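Local structure of putative phosphoglycolate phosphatase (Lactobacillus delbrueckii, 2HI0) at residues Ser191-Asp194 against Ile195-Ala198. The protein probably hydrolyses the phosphate ester of 2-phosphoglycolate, as a phosphatase of the haloacid dehalogenase (HAD) superfamily. Sequence-based numbering, arbitrary orientation.
Sequences SEID and IQTA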
loop_
_atom_site.group_PDB
_atom_site.type_symbol
_atom_site.label_atom_id
_atom_site.label_comp_id
_atom_site.label_asym_id
_atom_site.label_seq_id
_atom_site.Cartn_x
_atom_site.Cartn_y
_atom_site.Cartn_z
ATOM N N SER A 191 5.535 -3.451 -3.022
ATOM C CA SER A 191 6.446 -3.598 -1.899
ATOM C C SER A 191 6.624 -5.039 -1.433
ATOM O O SER A 191 5.915 -5.981 -1.854
ATOM C CB SER A 191 5.966 -2.734 -0.738
ATOM O OG SER A 191 4.975 -3.411 0.027
ATOM N N GLU A 192 7.576 -5.194 -0.509
ATOM C CA GLU A 192 7.807 -6.484 0.182
ATOM C C GLU A 192 6.607 -6.940 1.006
ATOM O O GLU A 192 6.394 -8.134 1.188
ATOM C CB GLU A 192 9.072 -6.412 1.058
ATOM C CG GLU A 192 8.964 -5.648 2.378
ATOM C CD GLU A 192 8.964 -4.105 2.338
ATOM O OE1 GLU A 192 8.763 -3.506 1.258
ATOM O OE2 GLU A 192 9.174 -3.514 3.443
ATOM N N ILE A 193 5.827 -5.987 1.527
ATOM C CA ILE A 193 4.621 -6.313 2.312
ATOM C C ILE A 193 3.604 -7.009 1.404
ATOM O O ILE A 193 2.904 -7.920 1.865
ATOM C CB ILE A 193 4.016 -5.058 2.983
ATOM C CG1 ILE A 193 5.058 -4.400 3.885
ATOM C CG2 ILE A 193 2.659 -5.356 3.701
ATOM C CD1 ILE A 193 5.625 -5.347 4.883
ATOM N N ASP A 194 3.518 -6.583 0.130
ATOM C CA ASP A 194 2.639 -7.211 -0.856
ATOM C C ASP A 194 3.092 -8.638 -1.225
ATOM O O ASP A 194 2.284 -9.564 -1.260
ATOM C CB ASP A 194 2.499 -6.298 -2.076
ATOM C CG ASP A 194 2.017 -4.909 -1.681
ATOM O OD1 ASP A 194 1.113 -4.833 -0.815
ATOM O OD2 ASP A 194 2.640 -3.932 -2.097
ATOM N N ILE A 195 4.398 -8.785 -1.433
ATOM C CA ILE A 195 4.998 -10.109 -1.607
ATOM C C ILE A 195 4.593 -11.053 -0.459
ATOM O O ILE A 195 4.142 -12.180 -0.680
ATOM C CB ILE A 195 6.537 -10.017 -1.760
ATOM C CG1 ILE A 195 6.911 -9.221 -3.022
ATOM C CG2 ILE A 195 7.170 -11.417 -1.846
ATOM C CD1 ILE A 195 8.323 -8.792 -3.152
ATOM N N GLN A 196 4.765 -10.577 0.778
ATOM C CA GLN A 196 4.439 -11.381 1.942
ATOM C C GLN A 196 2.929 -11.662 2.118
ATOM O O GLN A 196 2.504 -12.767 2.490
ATOM C CB GLN A 196 4.975 -10.685 3.170
ATOM C CG GLN A 196 6.493 -10.593 3.190
ATOM C CD GLN A 196 6.971 -9.702 4.320
ATOM O OE1 GLN A 196 6.358 -9.677 5.413
ATOM N NE2 GLN A 196 8.069 -8.974 4.085
ATOM N N THR A 197 2.133 -10.645 1.870
ATOM C CA THR A 197 0.696 -10.760 1.990
ATOM C C THR A 197 0.186 -11.901 1.066
ATOM O O THR A 197 -0.628 -12.753 1.484
ATOM C CB THR A 197 0.039 -9.447 1.598
ATOM O OG1 THR A 197 0.382 -8.440 2.571
ATOM C CG2 THR A 197 -1.489 -9.604 1.556
ATOM N N ALA A 198 0.666 -11.893 -0.179
ATOM C CA ALA A 198 0.299 -12.947 -1.173
ATOM C C ALA A 198 0.648 -14.346 -0.672
ATOM O O ALA A 198 -0.192 -15.238 -0.662
ATOM C CB ALA A 198 0.944 -12.675 -2.521
#
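Ile-193 O is gripped twice by Thr-197, one turn further along the helix: the amide N reaches it at 2.8 Å and the hydroxyl OG1 at 2.7 Å, from opposite faces of the carbonyl plane. OG1 stands beside its own backbone N (chi1 -67°), which turns it back down the helix, and it donates from above the carbonyl plane. An alanine in place of Thr-197 would probably cost Ile-193 O its hydroxyl donor and open a small gap where OG1 had faced Ile-193 CG2. One residue back, Gln-196 runs alongside Glu-192, its NE2 3.8 Å from Glu-192 CG, while the Glu-192 carboxylate bends away to a salt bridge with Arg-213. At the N-cap of helix 192-200, Ser-191 and Asp-194 close a capping box: Ser-191 N donates to Asp-194 OD2 at 3.1 Å, on the anti side and 24° out of the carboxylate plane, and Ser-191 OG takes a weak bond from Ile-193 N. Asp-194 OD1 pairs with Lys-165, and the nearest atom of the Asp-194 side chain lies about 4 Å from the sodium ion held by Asp-10, Asp-12 and Asp-190. Helix 192-200 therefore begins beside the metal site, in the beta-alpha-beta crossover from strand 185-189 to strand 204-208, where Ala-198 rests on Tyr-187 and Glu-205.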